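Long-range contacts in beta sliding clamp (Bartonella birtlesii LL-WM9, PDB 6DEG), which probably encircles DNA as a ring-shaped head-to-tail homodimer and tethers DNA polymerases and other proteins to it, giving processive synthesis: residues L57-T62 and V245-K250; I11-S16 and I95-D100; D150-A155 and A191-E196; D186-A191 and V262-N267. All coordinates share one frame; numbering follows the deposited sequence.

Interaction 1. Residues L57-T62 and V245-K250; sequences LDLEVT and VVFTSK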
loop_
_atom_site.group_PDB
_atom_site.type_symbol
_atom_site.label_atom_id
_atom_site.label_comp_id
_atom_site.label_asym_id
_atom_site.label_seq_id
_atom_site.Cartn_x
_atom_site.Cartn_y
_atom_site.Cartn_z
ATOM N N LEU B 57 8.058 -19.330 -18.147
ATOM C CA LEU B 57 7.780 -20.178 -19.302
ATOM C C LEU B 57 6.947 -19.427 -20.338
ATOM O O LEU B 57 7.169 -19.580 -21.543
ATOM C CB LEU B 57 7.099 -21.484 -18.883
ATOM C CG LEU B 57 7.901 -22.333 -17.890
ATOM C CD1 LEU B 57 7.150 -23.609 -17.532
ATOM C CD2 LEU B 57 9.288 -22.651 -18.435
ATOM N N ASP B 58 6.003 -18.599 -19.888
ATOM C CA ASP B 58 5.175 -17.823 -20.802
ATOM C C ASP B 58 5.781 -16.470 -21.162
ATOM O O ASP B 58 5.508 -15.953 -22.250
ATOM C CB ASP B 58 3.784 -17.621 -20.195
ATOM C CG ASP B 58 3.034 -18.932 -19.995
ATOM O OD1 ASP B 58 3.102 -19.806 -20.890
ATOM O OD2 ASP B 58 2.387 -19.093 -18.937
ATOM N N LEU B 59 6.603 -15.884 -20.291
ATOM C CA LEU B 59 7.243 -14.602 -20.563
ATOM C C LEU B 59 8.733 -14.690 -20.260
ATOM O O LEU B 59 9.185 -15.577 -19.534
ATOM C CB LEU B 59 6.629 -13.468 -19.722
ATOM C CG LEU B 59 5.124 -13.248 -19.869
ATOM C CD1 LEU B 59 4.624 -12.181 -18.893
ATOM C CD2 LEU B 59 4.780 -12.903 -21.299
ATOM N N GLU B 60 9.497 -13.751 -20.822
ATOM C CA GLU B 60 10.925 -13.642 -20.543
ATOM C C GLU B 60 11.350 -12.184 -20.625
ATOM O O GLU B 60 11.022 -11.493 -21.593
ATOM C CB GLU B 60 11.770 -14.466 -21.524
ATOM C CG GLU B 60 13.217 -13.973 -21.629
ATOM C CD GLU B 60 13.952 -14.493 -22.856
ATOM O OE1 GLU B 60 14.329 -15.684 -22.869
ATOM O OE2 GLU B 60 14.157 -13.706 -23.808
ATOM N N VAL B 61 12.084 -11.727 -19.612
ATOM C CA VAL B 61 12.677 -10.395 -19.589
ATOM C C VAL B 61 14.183 -10.531 -19.423
ATOM O O VAL B 61 14.656 -11.327 -18.605
ATOM C CB VAL B 61 12.098 -9.520 -18.456
ATOM C CG1 VAL B 61 12.571 -8.087 -18.607
ATOM C CG2 VAL B 61 10.588 -9.575 -18.459
ATOM N N THR B 62 14.935 -9.757 -20.199
ATOM C CA THR B 62 16.370 -9.640 -20.004
ATOM C C THR B 62 16.726 -8.164 -19.991
ATOM O O THR B 62 16.217 -7.389 -20.804
ATOM C CB THR B 62 17.183 -10.365 -21.085
ATOM O OG1 THR B 62 17.332 -9.513 -22.226
ATOM C CG2 THR B 62 16.512 -11.663 -21.496
ATOM N N VAL B 245 16.325 -3.399 -21.881
ATOM C CA VAL B 245 15.358 -4.457 -21.623
ATOM C C VAL B 245 15.054 -5.210 -22.911
ATOM O O VAL B 245 15.051 -4.641 -24.008
ATOM C CB VAL B 245 14.076 -3.866 -21.001
ATOM C CG1 VAL B 245 13.209 -4.967 -20.415
ATOM C CG2 VAL B 245 14.430 -2.822 -19.948
ATOM N N VAL B 246 14.804 -6.512 -22.777
ATOM C CA VAL B 246 14.322 -7.339 -23.878
ATOM C C VAL B 246 13.197 -8.208 -23.333
ATOM O O VAL B 246 13.428 -9.057 -22.465
ATOM C CB VAL B 246 15.430 -8.211 -24.492
ATOM C CG1 VAL B 246 14.826 -9.348 -25.307
ATOM C CG2 VAL B 246 16.360 -7.364 -25.347
ATOM N N PHE B 247 11.984 -7.993 -23.832
ATOM C CA PHE B 247 10.794 -8.702 -23.388
ATOM C C PHE B 247 10.253 -9.568 -24.519
ATOM O O PHE B 247 10.156 -9.118 -25.666
ATOM C CB PHE B 247 9.727 -7.703 -22.927
ATOM C CG PHE B 247 8.504 -8.338 -22.328
ATOM C CD1 PHE B 247 8.614 -9.301 -21.340
ATOM C CD2 PHE B 247 7.241 -7.962 -22.750
ATOM C CE1 PHE B 247 7.485 -9.878 -20.784
ATOM C CE2 PHE B 247 6.110 -8.536 -22.201
ATOM C CZ PHE B 247 6.231 -9.496 -21.218
ATOM N N THR B 248 9.885 -10.805 -24.191
ATOM C CA THR B 248 9.410 -11.764 -25.180
ATOM C C THR B 248 8.234 -12.536 -24.598
ATOM O O THR B 248 8.239 -12.876 -23.411
ATOM C CB THR B 248 10.542 -12.716 -25.600
ATOM O OG1 THR B 248 11.546 -11.980 -26.309
ATOM C CG2 THR B 248 10.018 -13.819 -26.504
ATOM N N SER B 249 7.230 -12.817 -25.431
ATOM C CA SER B 249 6.004 -13.448 -24.964
ATOM C C SER B 249 5.458 -14.417 -26.003
ATOM O O SER B 249 5.596 -14.206 -27.209
ATOM C CB SER B 249 4.925 -12.408 -24.650
ATOM O OG SER B 249 3.656 -13.025 -24.515
ATOM N N LYS B 250 4.820 -15.479 -25.512
ATOM C CA LYS B 250 4.061 -16.370 -26.373
ATOM C C LYS B 250 2.815 -15.661 -26.892
ATOM O O LYS B 250 2.454 -14.568 -26.447
ATOM C CB LYS B 250 3.653 -17.636 -25.620
ATOM C CG LYS B 250 4.792 -18.566 -25.253
ATOM C CD LYS B 250 4.267 -19.965 -24.981
ATOM C CE LYS B 250 5.235 -20.765 -24.133
ATOM N NZ LYS B 250 4.587 -21.239 -22.877
#
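Lys-250 NZ is gripped by two residues of 57-62. It forms a salt bridge with Asp-58 OD1 at 2.9 Å, meeting that oxygen nearly along its C-O axis. A weaker bond at 3.3 Å runs from NZ to Leu-57 O. The lysine chain turns at its last torsion (chi4 122°), which brings NZ between these two acceptors. Asp-58 OD2 is held separately, by a salt bridge to Lys-212 NZ, so the carboxylate probably sits between two positive charges.

Beyond this end the two strands run antiparallel. Glu-60 and Thr-248 form a hydrogen-bonded pair, with Thr-248 N to Glu-60 O at 2.9 Å. Thr-62 and Val-246 make the next such pair, and their side chains lie side by side. Thr-62 OG1 presses on Val-246 CB at 3.2 Å.

The face bearing Leu-59, Val-61, Phe-247 and Ser-249 is buried and mostly apolar; Ser-249 OG on it turns back to Lys-250 O. Phe-247 is swung with CG anti to the backbone N (chi1 -175°), which carries the ring across to the other strand. Leu-59 CD1 lies at the ring edge, in plane, 3.9 Å from Phe-247 CZ. Val-61 CG2 approaches Phe-247 CD1 obliquely at 3.5 Å. Leu-59 CD2 touches both Phe-247 CZ and Ser-249 CB, the latter at 3.4 Å.

These strands join the N-terminal and central domains in one continuous antiparallel sheet. Helix 211-222 packs on Leu-59, Phe-247 and Ser-249, while helix 15-26 touches Val-61 and Val-245. Strand 237-241 flanks 245-250 on its other edge.

Interaction 2. Residues I11-S16 and I95-D100; sequences ITVDRS and IVLSVD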
loop_
_atom_site.group_PDB
_atom_site.type_symbol
_atom_site.label_atom_id
_atom_site.label_comp_id
_atom_site.label_asym_id
_atom_site.label_seq_id
_atom_site.Cartn_x
_atom_site.Cartn_y
_atom_site.Cartn_z
ATOM N N ILE B 11 32.240 -10.256 -9.929
ATOM C CA ILE B 11 31.876 -8.931 -10.421
ATOM C C ILE B 11 31.633 -7.998 -9.242
ATOM O O ILE B 11 31.275 -8.424 -8.143
ATOM C CB ILE B 11 30.619 -8.939 -11.318
ATOM C CG1 ILE B 11 29.475 -9.686 -10.640
ATOM C CG2 ILE B 11 30.921 -9.556 -12.666
ATOM C CD1 ILE B 11 28.125 -9.370 -11.226
ATOM N N THR B 12 31.808 -6.702 -9.498
ATOM C CA THR B 12 31.555 -5.661 -8.509
ATOM C C THR B 12 30.628 -4.633 -9.137
ATOM O O THR B 12 30.984 -3.999 -10.137
ATOM C CB THR B 12 32.852 -5.001 -8.034
ATOM O OG1 THR B 12 33.812 -6.012 -7.704
ATOM C CG2 THR B 12 32.590 -4.147 -6.802
ATOM N N VAL B 13 29.445 -4.476 -8.556
ATOM C CA VAL B 13 28.394 -3.663 -9.146
ATOM C C VAL B 13 27.951 -2.606 -8.147
ATOM O O VAL B 13 28.075 -2.778 -6.929
ATOM C CB VAL B 13 27.197 -4.529 -9.591
ATOM C CG1 VAL B 13 27.662 -5.642 -10.517
ATOM C CG2 VAL B 13 26.486 -5.103 -8.380
ATOM N N ASP B 14 27.444 -1.498 -8.677
ATOM C CA ASP B 14 26.778 -0.510 -7.844
ATOM C C ASP B 14 25.451 -1.076 -7.356
ATOM O O ASP B 14 24.692 -1.659 -8.134
ATOM C CB ASP B 14 26.550 0.780 -8.627
ATOM C CG ASP B 14 25.962 1.887 -7.771
ATOM O OD1 ASP B 14 25.759 1.677 -6.556
ATOM O OD2 ASP B 14 25.698 2.975 -8.321
ATOM N N ARG B 15 25.172 -0.899 -6.065
ATOM C CA ARG B 15 23.992 -1.517 -5.468
ATOM C C ARG B 15 22.710 -0.939 -6.051
ATOM O O ARG B 15 21.821 -1.683 -6.480
ATOM C CB ARG B 15 24.025 -1.340 -3.949
ATOM C CG ARG B 15 22.748 -1.753 -3.240
ATOM C CD ARG B 15 21.947 -0.535 -2.831
ATOM N NE ARG B 15 20.624 -0.888 -2.332
ATOM C CZ ARG B 15 19.525 -0.197 -2.600
ATOM N NH1 ARG B 15 18.358 -0.581 -2.104
ATOM N NH2 ARG B 15 19.592 0.878 -3.373
ATOM N N SER B 16 22.597 0.389 -6.079
ATOM C CA SER B 16 21.369 1.016 -6.555
ATOM C C SER B 16 21.129 0.721 -8.031
ATOM O O SER B 16 20.014 0.360 -8.427
ATOM C CB SER B 16 21.429 2.517 -6.302
ATOM O OG SER B 16 22.680 3.036 -6.703
ATOM N N ILE B 95 28.816 -4.084 -4.363
ATOM C CA ILE B 95 28.580 -5.461 -3.963
ATOM C C ILE B 95 29.492 -6.363 -4.776
ATOM O O ILE B 95 29.697 -6.137 -5.973
ATOM C CB ILE B 95 27.101 -5.842 -4.150
ATOM C CG1 ILE B 95 26.203 -4.726 -3.611
ATOM C CG2 ILE B 95 26.801 -7.148 -3.445
ATOM C CD1 ILE B 95 24.748 -4.874 -3.985
ATOM N N VAL B 96 30.034 -7.389 -4.123
ATOM C CA VAL B 96 30.964 -8.330 -4.737
ATOM C C VAL B 96 30.310 -9.703 -4.736
ATOM O O VAL B 96 29.959 -10.230 -3.672
ATOM C CB VAL B 96 32.313 -8.362 -4.002
ATOM C CG1 VAL B 96 33.209 -9.435 -4.593
ATOM C CG2 VAL B 96 32.981 -6.998 -4.085
ATOM N N LEU B 97 30.166 -10.284 -5.925
ATOM C CA LEU B 97 29.385 -11.492 -6.153
ATOM C C LEU B 97 30.297 -12.574 -6.719
ATOM O O LEU B 97 30.882 -12.390 -7.791
ATOM C CB LEU B 97 28.226 -11.188 -7.103
ATOM C CG LEU B 97 27.453 -9.920 -6.714
ATOM C CD1 LEU B 97 27.802 -8.751 -7.618
ATOM C CD2 LEU B 97 25.954 -10.158 -6.713
ATOM N N SER B 98 30.391 -13.712 -6.024
ATOM C CA SER B 98 31.450 -14.676 -6.293
ATOM C C SER B 98 30.921 -16.103 -6.307
ATOM O O SER B 98 29.937 -16.431 -5.640
ATOM C CB SER B 98 32.568 -14.584 -5.244
ATOM O OG SER B 98 32.849 -13.236 -4.915
ATOM N N VAL B 99 31.607 -16.948 -7.078
ATOM C CA VAL B 99 31.406 -18.389 -7.100
ATOM C C VAL B 99 32.746 -19.045 -6.767
ATOM O O VAL B 99 33.794 -18.397 -6.760
ATOM C CB VAL B 99 30.868 -18.884 -8.462
ATOM C CG1 VAL B 99 30.190 -20.247 -8.333
ATOM C CG2 VAL B 99 29.909 -17.867 -9.059
ATOM N N ASP B 100 32.704 -20.341 -6.475
ATOM C CA ASP B 100 33.928 -21.079 -6.179
ATOM C C ASP B 100 33.901 -22.483 -6.776
ATOM O O ASP B 100 34.948 -23.087 -7.011
ATOM C CB ASP B 100 34.152 -21.158 -4.668
#
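The flat groups that meet between Val-13 and Ile-95 are peptide units. Ile-95 N donates to Val-13 O at 3.0 Å, and Val-13 N returns the bond to Ile-95 O at 3.1 Å. This is an antiparallel strand pair in the four-stranded sheet of the N-terminal domain, with 10-14 outermost and 94-99 next to it.

Ile-11 and Leu-97 form the second hydrogen-bonded pair. Leu-97 N donates to Ile-11 O at 3.1 Å, and the return bond from Ile-11 N is weak. Between these pairs, Thr-12 and Val-96 stand side by side on the other face, with OG1 and CG2 of the threonine against Val-96 CG2.

The buried face carries Ile-11, Val-13, Ile-95 and Leu-97. Leu-97 CD1 touches both Ile-11 CG1, at 3.6 Å, and Val-13 CG2, at 4.0 Å.

Strand 10-14 passes directly into helix 15-26. Asp-14 is the N-cap and accepts a weak bond from Ser-16 N. Arg-15 sends its guanidinium away to Val-86 O and Arg-87 O. Its aliphatic root stays behind: Ile-95 CD1 rests 3.6 Å from Arg-15 CB.

Interaction 3. Residues D150-A155 and A191-E196; sequences DCTQFA and AQVDME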
loop_
_atom_site.group_PDB
_atom_site.type_symbol
_atom_site.label_atom_id
_atom_site.label_comp_id
_atom_site.label_asym_id
_atom_site.label_seq_id
_atom_site.Cartn_x
_atom_site.Cartn_y
_atom_site.Cartn_z
ATOM N N ASP B 150 -2.491 1.573 -22.787
ATOM C CA ASP B 150 -3.259 2.158 -21.695
ATOM C C ASP B 150 -4.690 2.443 -22.130
ATOM O O ASP B 150 -5.612 2.399 -21.309
ATOM C CB ASP B 150 -2.577 3.429 -21.194
ATOM C CG ASP B 150 -1.178 3.171 -20.666
ATOM O OD1 ASP B 150 -0.828 1.993 -20.437
ATOM O OD2 ASP B 150 -0.429 4.151 -20.472
ATOM N N CYS B 151 -4.893 2.701 -23.422
ATOM C CA CYS B 151 -6.233 2.837 -23.977
ATOM C C CYS B 151 -6.990 1.518 -23.986
ATOM O O CYS B 151 -8.223 1.524 -24.051
ATOM C CB CYS B 151 -6.156 3.375 -25.405
ATOM S SG CYS B 151 -5.671 5.100 -25.533
ATOM N N THR B 152 -6.283 0.392 -23.926
ATOM C CA THR B 152 -6.876 -0.921 -24.127
ATOM C C THR B 152 -6.835 -1.817 -22.895
ATOM O O THR B 152 -7.713 -2.670 -22.742
ATOM C CB THR B 152 -6.154 -1.615 -25.296
ATOM O OG1 THR B 152 -6.406 -0.893 -26.510
ATOM C CG2 THR B 152 -6.595 -3.049 -25.477
ATOM N N GLN B 153 -5.887 -1.592 -21.979
ATOM C CA GLN B 153 -5.629 -2.547 -20.902
ATOM C C GLN B 153 -6.870 -2.814 -20.058
ATOM O O GLN B 153 -7.125 -3.957 -19.663
ATOM C CB GLN B 153 -4.491 -2.039 -20.017
ATOM N N PHE B 154 -7.653 -1.781 -19.775
ATOM C CA PHE B 154 -8.802 -1.922 -18.893
ATOM C C PHE B 154 -10.019 -2.533 -19.576
ATOM O O PHE B 154 -11.026 -2.771 -18.902
ATOM C CB PHE B 154 -9.179 -0.558 -18.320
ATOM C CG PHE B 154 -9.497 0.454 -19.370
ATOM C CD1 PHE B 154 -8.500 1.239 -19.911
ATOM C CD2 PHE B 154 -10.791 0.606 -19.836
ATOM C CE1 PHE B 154 -8.788 2.159 -20.887
ATOM C CE2 PHE B 154 -11.083 1.532 -20.810
ATOM C CZ PHE B 154 -10.079 2.313 -21.334
ATOM N N ALA B 155 -9.963 -2.792 -20.879
ATOM C CA ALA B 155 -11.123 -3.322 -21.594
ATOM C C ALA B 155 -11.008 -4.823 -21.838
ATOM O O ALA B 155 -12.019 -5.518 -21.962
ATOM C CB ALA B 155 -11.306 -2.589 -22.912
ATOM N N ALA B 191 -12.740 -2.037 -27.237
ATOM C CA ALA B 191 -11.780 -0.937 -27.269
ATOM C C ALA B 191 -10.918 -1.046 -28.520
ATOM O O ALA B 191 -10.319 -2.096 -28.768
ATOM C CB ALA B 191 -10.891 -0.936 -26.020
ATOM N N GLN B 192 -10.854 0.036 -29.303
ATOM C CA GLN B 192 -10.111 0.071 -30.560
ATOM C C GLN B 192 -9.274 1.340 -30.632
ATOM O O GLN B 192 -9.779 2.429 -30.344
ATOM C CB GLN B 192 -11.040 0.027 -31.772
ATOM C CG GLN B 192 -10.436 0.710 -32.989
ATOM C CD GLN B 192 -11.270 0.573 -34.236
ATOM O OE1 GLN B 192 -11.848 -0.482 -34.505
ATOM N NE2 GLN B 192 -11.321 1.637 -35.023
ATOM N N VAL B 193 -8.003 1.206 -31.016
ATOM C CA VAL B 193 -7.113 2.355 -31.179
ATOM C C VAL B 193 -6.277 2.159 -32.438
ATOM O O VAL B 193 -5.723 1.076 -32.658
ATOM C CB VAL B 193 -6.217 2.566 -29.939
ATOM C CG1 VAL B 193 -5.545 1.265 -29.521
ATOM C CG2 VAL B 193 -5.185 3.653 -30.197
ATOM N N ASP B 194 -6.184 3.205 -33.262
ATOM C CA ASP B 194 -5.460 3.176 -34.526
ATOM C C ASP B 194 -4.293 4.155 -34.504
ATOM O O ASP B 194 -4.294 5.145 -33.767
ATOM C CB ASP B 194 -6.375 3.515 -35.708
ATOM C CG ASP B 194 -7.588 2.624 -35.774
ATOM O OD1 ASP B 194 -7.411 1.412 -36.013
ATOM O OD2 ASP B 194 -8.713 3.134 -35.583
ATOM N N MET B 195 -3.302 3.874 -35.347
ATOM C CA MET B 195 -2.129 4.725 -35.475
ATOM C C MET B 195 -1.517 4.539 -36.854
ATOM O O MET B 195 -1.606 3.461 -37.447
ATOM C CB MET B 195 -1.094 4.407 -34.395
ATOM C CG MET B 195 0.153 5.258 -34.469
ATOM S SD MET B 195 1.575 4.455 -33.720
ATOM C CE MET B 195 1.186 2.743 -34.040
ATOM N N GLU B 196 -0.899 5.605 -37.359
ATOM C CA GLU B 196 -0.195 5.551 -38.634
ATOM C C GLU B 196 0.944 4.540 -38.566
ATOM O O GLU B 196 1.807 4.623 -37.688
ATOM C CB GLU B 196 0.330 6.939 -38.996
ATOM C CG GLU B 196 -0.660 7.767 -39.803
ATOM C CD GLU B 196 0.000 8.889 -40.581
ATOM O OE1 GLU B 196 1.160 8.720 -41.009
ATOM O OE2 GLU B 196 -0.647 9.941 -40.768
#
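Segment 150-155 leaves the end of helix 142-150 and folds into a type I beta turn from Thr-152 to Ala-155. The turn is closed by Ala-155 N to Thr-152 O at 2.9 Å. Segment 191-196 is an extended strand. In this contact the loop after the helix packs on a strand of the central domain, one of the three similar domains of this family, and the two backbones do not pair. Their nearest CA atoms, those of Thr-152 and Ala-191, are 5.8 Å apart.

Ala-191 and Val-193 both direct CB at the loop, while Gln-192 between them points away. Ala-191 CB lies 4.1 Å from Cys-151 O, just before the turn. That carbonyl is bound by Tyr-374 OH. Val-193 keeps CG1 between its backbone N and carbonyl carbon (chi1 49°), and this branch touches Thr-152 OG1 at 3.8 Å. The hydroxyl also makes a weak hydrogen bond with Leu-148 O of the preceding helix turn, so the polar atom has a partner although its neighbour here is a methyl.

The strand is fixed on both edges. Ala-191 and Val-193 bond through their backbones to strand 178-186, and the backbone of Gln-192 bonds to that of Leu-373 in strand 372-376. On the far side of the strand, Gln-192 NE2 makes a weak bond to Asp-194 OD2. At the other end of the contact, two methyls meet directly: Ala-155 CB lies 3.5 Å from Ala-191 CB.

Interaction 4. Residues D186-A191 and V262-N267; sequences DGHRLA and VIPLGN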
loop_
_atom_site.group_PDB
_atom_site.type_symbol
_atom_site.label_atom_id
_atom_site.label_comp_id
_atom_site.label_asym_id
_atom_site.label_seq_id
_atom_site.Cartn_x
_atom_site.Cartn_y
_atom_site.Cartn_z
ATOM N N ASP B 186 -15.154 -7.494 -25.281
ATOM C CA ASP B 186 -15.861 -8.437 -24.420
ATOM C C ASP B 186 -17.270 -8.502 -24.996
ATOM O O ASP B 186 -18.141 -7.714 -24.617
ATOM C CB ASP B 186 -15.842 -7.980 -22.958
ATOM C CG ASP B 186 -16.729 -8.824 -22.063
ATOM O OD1 ASP B 186 -17.959 -8.619 -22.074
ATOM O OD2 ASP B 186 -16.195 -9.689 -21.339
ATOM N N GLY B 187 -17.482 -9.427 -25.930
ATOM C CA GLY B 187 -18.735 -9.487 -26.656
ATOM C C GLY B 187 -18.982 -8.202 -27.414
ATOM O O GLY B 187 -18.449 -8.008 -28.510
ATOM N N HIS B 188 -19.770 -7.303 -26.827
ATOM C CA HIS B 188 -20.016 -6.001 -27.427
ATOM C C HIS B 188 -19.174 -4.894 -26.812
ATOM O O HIS B 188 -18.813 -3.947 -27.519
ATOM C CB HIS B 188 -21.498 -5.626 -27.341
ATOM C CG HIS B 188 -21.986 -4.865 -28.534
ATOM N ND1 HIS B 188 -22.964 -5.344 -29.379
ATOM C CD2 HIS B 188 -21.610 -3.666 -29.036
ATOM C CE1 HIS B 188 -23.176 -4.467 -30.345
ATOM N NE2 HIS B 188 -22.366 -3.441 -30.161
ATOM N N ARG B 189 -18.867 -4.977 -25.519
ATOM C CA ARG B 189 -17.920 -4.047 -24.920
ATOM C C ARG B 189 -16.579 -4.194 -25.636
ATOM O O ARG B 189 -16.053 -5.302 -25.764
ATOM C CB ARG B 189 -17.792 -4.348 -23.422
ATOM C CG ARG B 189 -16.601 -3.734 -22.701
ATOM C CD ARG B 189 -16.414 -2.273 -23.042
ATOM N NE ARG B 189 -15.174 -1.742 -22.490
ATOM C CZ ARG B 189 -14.816 -0.464 -22.549
ATOM N NH1 ARG B 189 -13.669 -0.074 -22.012
ATOM N NH2 ARG B 189 -15.600 0.424 -23.148
ATOM N N LEU B 190 -16.026 -3.074 -26.106
ATOM C CA LEU B 190 -14.887 -3.130 -27.013
ATOM C C LEU B 190 -14.012 -1.892 -26.851
ATOM O O LEU B 190 -14.467 -0.838 -26.403
ATOM C CB LEU B 190 -15.372 -3.262 -28.467
ATOM C CG LEU B 190 -14.371 -3.391 -29.615
ATOM C CD1 LEU B 190 -14.925 -4.327 -30.666
ATOM C CD2 LEU B 190 -14.057 -2.032 -30.223
ATOM N N ALA B 191 -12.740 -2.037 -27.237
ATOM C CA ALA B 191 -11.780 -0.937 -27.269
ATOM C C ALA B 191 -10.918 -1.046 -28.520
ATOM O O ALA B 191 -10.319 -2.096 -28.768
ATOM C CB ALA B 191 -10.891 -0.936 -26.020
ATOM N N VAL B 262 -19.301 -5.864 -34.073
ATOM C CA VAL B 262 -19.645 -5.439 -32.722
ATOM C C VAL B 262 -19.816 -3.921 -32.618
ATOM O O VAL B 262 -20.550 -3.429 -31.753
ATOM C CB VAL B 262 -18.555 -5.975 -31.775
ATOM C CG1 VAL B 262 -18.460 -5.164 -30.496
ATOM C CG2 VAL B 262 -18.784 -7.455 -31.503
ATOM N N ILE B 263 -19.202 -3.164 -33.511
ATOM C CA ILE B 263 -19.264 -1.703 -33.441
ATOM C C ILE B 263 -20.596 -1.230 -34.023
ATOM O O ILE B 263 -20.964 -1.659 -35.128
ATOM C CB ILE B 263 -18.086 -1.088 -34.183
ATOM C CG1 ILE B 263 -16.781 -1.605 -33.574
ATOM C CG2 ILE B 263 -18.146 0.426 -34.119
ATOM C CD1 ILE B 263 -15.547 -0.992 -34.169
ATOM N N PRO B 264 -21.343 -0.372 -33.323
ATOM C CA PRO B 264 -22.619 0.110 -33.868
ATOM C C PRO B 264 -22.416 0.969 -35.105
ATOM O O PRO B 264 -21.458 1.739 -35.211
ATOM C CB PRO B 264 -23.214 0.938 -32.719
ATOM C CG PRO B 264 -22.408 0.594 -31.508
ATOM C CD PRO B 264 -21.053 0.209 -32.002
ATOM N N LEU B 265 -23.362 0.855 -36.036
ATOM C CA LEU B 265 -23.264 1.517 -37.332
ATOM C C LEU B 265 -24.055 2.817 -37.393
ATOM O O LEU B 265 -23.511 3.860 -37.766
ATOM C CB LEU B 265 -23.738 0.568 -38.440
ATOM N N GLY B 266 -25.332 2.776 -37.030
ATOM C CA GLY B 266 -26.146 3.969 -37.086
ATOM C C GLY B 266 -26.665 4.404 -35.735
ATOM O O GLY B 266 -27.829 4.159 -35.402
ATOM N N ASN B 267 -25.813 5.043 -34.940
ATOM C CA ASN B 267 -26.227 5.644 -33.680
ATOM C C ASN B 267 -26.507 7.119 -33.942
ATOM O O ASN B 267 -25.592 7.887 -34.255
ATOM C CB ASN B 267 -25.166 5.445 -32.602
ATOM C CG ASN B 267 -25.246 4.073 -31.962
ATOM O OD1 ASN B 267 -25.785 3.131 -32.546
ATOM N ND2 ASN B 267 -24.719 3.956 -30.751
#
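Val-262 lies against His-188, Gly-187 and Leu-190. Its CG1 stands over one face of the His-188 ring, 4.2 Å from the centroid and 28° off the normal, a CH-pi contact. Pro-264 CG lies at the ring edge, near its plane, 4.3 Å from His-188 NE2. The very close approach of NE2 to Val-262 O is doubtful and is not a hydrogen bond.

The same Val-262 CG1 also meets Leu-190 CD1 at 3.6 Å. Leu-190 has CG anti to the backbone N (chi1 -178°), which sends the isobutyl group toward the loop. Its other branch, CD2, reaches Ile-263 CG1 at 4.3 Å.

A type II' turn from Asp-186 to Arg-189 places Gly-187 and His-188 beside Val-262. As in related beta subunits, the histidine, the leucine and this valine probably help line the pocket that receives peptide motifs of partner proteins.

The turn joins strands 178-186 and 189-196. Loop 262-267 leads into strand 269-274 of the C-terminal domain. Strand 372-376 lies alongside: the backbone of Leu-190 bonds to that of Val-375, and the side chains of His-188 and Pro-264 rest on the same residue.

In the fold
Interactions 1 and 2 are strand pairings with backbone hydrogen bonds; interactions 3 and 4 rest on side-chain packing. Interaction 2 is buried within the N-terminal domain, whereas interaction 1 is partly buried and joins that domain to the central one, with a salt bridge at its exposed end. Their centres lie about 25 Å apart. Interactions 3 and 4 share Ala-191 and strand 189-196. The first is buried and lies within the central domain; the second is at the surface, where the central and C-terminal domains meet. They touch where Phe-154 packs on Arg-189. Interactions 1 and 4 thus mark the two interdomain junctions, on opposite sides of the chain's centre.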